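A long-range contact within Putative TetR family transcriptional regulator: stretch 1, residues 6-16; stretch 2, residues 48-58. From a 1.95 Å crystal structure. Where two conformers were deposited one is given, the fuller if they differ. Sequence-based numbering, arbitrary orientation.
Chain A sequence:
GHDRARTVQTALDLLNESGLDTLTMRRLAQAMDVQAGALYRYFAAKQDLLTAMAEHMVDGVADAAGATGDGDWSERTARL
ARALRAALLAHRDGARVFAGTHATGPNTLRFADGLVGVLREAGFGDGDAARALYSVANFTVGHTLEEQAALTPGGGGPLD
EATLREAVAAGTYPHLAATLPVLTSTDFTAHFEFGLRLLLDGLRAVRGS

Stretch 1 6-16: RTVQTALDLLN
Stretch 2 48-58: DLLTAMAEHMV

Both stretches are helical: residues 6-16 throughout, with phi/psi near -62/-43, and residues 48-57, after which Val58 (-96/11) is the first to leave helical values. Backbone i to i+4 hydrogen bonds, such as Leu12 N to Val8 O (2.9 Å) and Met57 N to Met53 O (2.9 Å), fix both rods. Their axes cross nearly at right angles, signed angle -85°, with a closest approach of 9.7 Å. The register is set by Val8 and Met53, whose CA atoms lie 5.9 Å apart. The contact runs from Thr7 to Leu15 on the first helix and from Leu49 to Met57 on the second, and buries 453 Å² over both sides.

Two reciprocal knobs define the fit. Val8 (chi1 t) sits in a hollow formed by Leu49, Ala52, Met53 and His56: its CG2 is 3.9 Å from Ala52 CB, while its CG1 is 4.0 Å from Met53 CG and 4.1 Å from His56 CB. In return Met53, a selenomethionine with chi angles m, t, p, fills the hollow among Val8, Ala11, Leu12 and Leu15. Its SE lies 3.8 Å from Ala11 CB, and its CE reaches 3.9 Å from Leu12 CD2 and 3.7 Å from Leu15 CD2.

Flanking side chains extend this packing. Leu49 (t, p) leaves its CA sideways but brings CD1 to 4.1 Å from Ala11 CB and 4.3 Å from Thr7 CG2. Selenomethionine Met57 (m, t, t) is extended, placing CE 3.5 Å from Leu12 CD2 and 3.7 Å from Leu15 CD2; Leu12 is m, t and Leu15 t, p.

At the exposed margin, His56 (chi1 t, chi2 -103°) points toward the first helix, with ND1 3.4 Å from Leu12 CD1; the approach to its ring is oblique. No hydrogen bond crosses the contact; the side chains meet mainly through apolar packing, with Val8 and Met53 each seated in a hollow of the other helix.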

# COMPACT_ATOMS: atom_id res chain seq x y z
N ARG A 6 18.56 3.50 -21.50
CA ARG A 6 19.71 2.77 -20.96
C ARG A 6 19.96 3.13 -19.51
O ARG A 6 20.35 2.27 -18.70
CB ARG A 6 20.95 3.05 -21.81
CG ARG A 6 20.80 2.64 -23.27
CD ARG A 6 22.06 2.94 -24.07
NE ARG A 6 21.92 2.50 -25.46
CZ ARG A 6 22.79 2.78 -26.43
NH1 ARG A 6 23.87 3.51 -26.20
NH2 ARG A 6 22.56 2.32 -27.66
N THR A 7 19.75 4.41 -19.18
CA THR A 7 19.83 4.89 -17.81
C THR A 7 18.76 4.23 -16.95
O THR A 7 19.06 3.79 -15.84
CB THR A 7 19.70 6.41 -17.75
OG1 THR A 7 20.78 6.97 -18.50
CG2 THR A 7 19.79 6.92 -16.33
N VAL A 8 17.53 4.13 -17.46
CA VAL A 8 16.46 3.46 -16.72
C VAL A 8 16.80 1.98 -16.47
O VAL A 8 16.58 1.46 -15.38
CB VAL A 8 15.09 3.59 -17.44
CG1 VAL A 8 14.04 2.68 -16.75
CG2 VAL A 8 14.62 5.06 -17.42
N GLN A 9 17.35 1.32 -17.48
CA GLN A 9 17.70 -0.09 -17.35
C GLN A 9 18.80 -0.29 -16.31
O GLN A 9 18.73 -1.18 -15.48
CB GLN A 9 18.12 -0.69 -18.69
CG GLN A 9 18.27 -2.21 -18.65
CD GLN A 9 17.02 -2.92 -18.11
OE1 GLN A 9 15.97 -2.91 -18.76
NE2 GLN A 9 17.13 -3.52 -16.92
N THR A 10 19.83 0.54 -16.37
CA THR A 10 20.92 0.49 -15.39
C THR A 10 20.40 0.72 -13.96
O THR A 10 20.78 -0.01 -13.02
CB THR A 10 22.05 1.47 -15.76
OG1 THR A 10 22.57 1.10 -17.05
CG2 THR A 10 23.20 1.41 -14.74
N ALA A 11 19.51 1.69 -13.80
CA ALA A 11 18.88 1.98 -12.52
C ALA A 11 18.07 0.78 -12.00
O ALA A 11 18.18 0.43 -10.82
CB ALA A 11 18.02 3.24 -12.62
N LEU A 12 17.29 0.13 -12.87
CA LEU A 12 16.58 -1.09 -12.50
C LEU A 12 17.55 -2.22 -12.09
O LEU A 12 17.25 -2.99 -11.16
CB LEU A 12 15.67 -1.56 -13.64
CG LEU A 12 14.47 -0.62 -13.90
CD1 LEU A 12 13.82 -0.97 -15.23
CD2 LEU A 12 13.44 -0.66 -12.77
N ASP A 13 18.67 -2.35 -12.80
CA ASP A 13 19.72 -3.30 -12.43
C ASP A 13 20.24 -3.02 -11.01
O ASP A 13 20.27 -3.92 -10.18
CB ASP A 13 20.89 -3.22 -13.43
CG ASP A 13 20.54 -3.84 -14.79
OD1 ASP A 13 19.55 -4.60 -14.88
OD2 ASP A 13 21.29 -3.59 -15.78
N LEU A 14 20.58 -1.75 -10.75
CA LEU A 14 21.06 -1.29 -9.44
C LEU A 14 20.05 -1.58 -8.34
O LEU A 14 20.39 -2.02 -7.25
CB LEU A 14 21.34 0.21 -9.45
CG LEU A 14 22.68 0.74 -9.91
CD1 LEU A 14 22.66 2.23 -9.65
CD2 LEU A 14 23.84 0.07 -9.14
N LEU A 15 18.78 -1.34 -8.65
CA LEU A 15 17.68 -1.58 -7.74
C LEU A 15 17.69 -3.03 -7.29
O LEU A 15 17.65 -3.31 -6.09
CB LEU A 15 16.37 -1.19 -8.42
CG LEU A 15 15.10 -1.17 -7.59
CD1 LEU A 15 15.19 -0.14 -6.47
CD2 LEU A 15 13.95 -0.84 -8.50
N ASN A 16 17.81 -3.96 -8.23
CA ASN A 16 17.89 -5.37 -7.86
C ASN A 16 19.11 -5.72 -7.03
O ASN A 16 19.06 -6.62 -6.19
CB ASN A 16 17.83 -6.26 -9.10
CG ASN A 16 16.45 -6.32 -9.70
OD1 ASN A 16 15.47 -5.91 -9.06
ND2 ASN A 16 16.37 -6.79 -10.93
N ASP A 48 12.09 12.04 -11.12
CA ASP A 48 11.83 11.88 -12.56
C ASP A 48 12.37 10.53 -13.05
O ASP A 48 11.71 9.82 -13.81
CB ASP A 48 12.45 13.03 -13.37
CG ASP A 48 11.86 14.39 -12.99
OD1 ASP A 48 10.63 14.51 -12.91
OD2 ASP A 48 12.63 15.35 -12.75
N LEU A 49 13.56 10.18 -12.60
CA LEU A 49 14.09 8.83 -12.87
C LEU A 49 13.15 7.75 -12.28
O LEU A 49 12.80 6.80 -12.98
CB LEU A 49 15.51 8.68 -12.32
CG LEU A 49 16.09 7.26 -12.34
CD1 LEU A 49 16.35 6.79 -13.79
CD2 LEU A 49 17.35 7.20 -11.48
N LEU A 50 12.77 7.88 -11.02
CA LEU A 50 11.86 6.90 -10.38
C LEU A 50 10.55 6.77 -11.12
O LEU A 50 10.04 5.65 -11.32
CB LEU A 50 11.61 7.25 -8.90
CG LEU A 50 12.86 7.07 -8.01
CD1 LEU A 50 12.62 7.75 -6.67
CD2 LEU A 50 13.23 5.62 -7.83
N THR A 51 10.01 7.90 -11.57
CA THR A 51 8.76 7.92 -12.33
C THR A 51 8.94 7.12 -13.64
O THR A 51 8.10 6.30 -14.00
CB THR A 51 8.31 9.38 -12.55
OG1 THR A 51 7.93 9.93 -11.27
CG2 THR A 51 7.14 9.48 -13.53
N ALA A 52 10.06 7.34 -14.33
CA ALA A 52 10.37 6.62 -15.57
C ALA A 52 10.56 5.11 -15.34
O ALA A 52 10.10 4.29 -16.15
CB ALA A 52 11.60 7.25 -16.29
N MSE A 53 11.19 4.75 -14.22
CA MSE A 53 11.34 3.37 -13.80
C MSE A 53 9.99 2.69 -13.58
O MSE A 53 9.75 1.59 -14.10
CB MSE A 53 12.20 3.28 -12.54
CG MSE A 53 13.70 3.59 -12.82
SE MSE A 53 14.65 4.00 -11.16
CE MSE A 53 14.70 2.19 -10.48
N ALA A 54 9.11 3.37 -12.84
CA ALA A 54 7.79 2.84 -12.52
C ALA A 54 7.00 2.61 -13.83
O ALA A 54 6.38 1.57 -14.02
CB ALA A 54 7.06 3.81 -11.61
N GLU A 55 7.08 3.57 -14.75
CA GLU A 55 6.36 3.49 -16.02
C GLU A 55 6.90 2.32 -16.86
O GLU A 55 6.12 1.56 -17.44
CB GLU A 55 6.41 4.85 -16.75
CG GLU A 55 6.04 4.82 -18.21
CD GLU A 55 4.54 4.68 -18.46
OE1 GLU A 55 3.73 4.64 -17.50
OE2 GLU A 55 4.17 4.59 -19.64
N HIS A 56 8.21 2.12 -16.88
CA HIS A 56 8.82 0.97 -17.56
C HIS A 56 8.45 -0.39 -16.94
O HIS A 56 8.21 -1.37 -17.68
CB HIS A 56 10.34 1.13 -17.61
CG HIS A 56 11.01 0.08 -18.45
ND1 HIS A 56 11.66 -1.00 -17.91
CD2 HIS A 56 11.09 -0.05 -19.79
CE1 HIS A 56 12.15 -1.75 -18.88
NE2 HIS A 56 11.81 -1.20 -20.03
N MSE A 57 8.41 -0.47 -15.60
CA MSE A 57 8.08 -1.71 -14.91
C MSE A 57 6.73 -2.25 -15.33
O MSE A 57 6.55 -3.46 -15.40
CB MSE A 57 8.02 -1.50 -13.37
CG MSE A 57 9.37 -1.26 -12.76
SE MSE A 57 9.03 -0.96 -10.83
CE MSE A 57 10.82 -0.43 -10.41
N VAL A 58 5.78 -1.36 -15.61
CA VAL A 58 4.41 -1.79 -15.95
C VAL A 58 4.12 -1.89 -17.45
O VAL A 58 2.96 -2.04 -17.85
CB VAL A 58 3.32 -0.94 -15.19
CG1 VAL A 58 3.50 -1.15 -13.66
CG2 VAL A 58 3.46 0.57 -15.48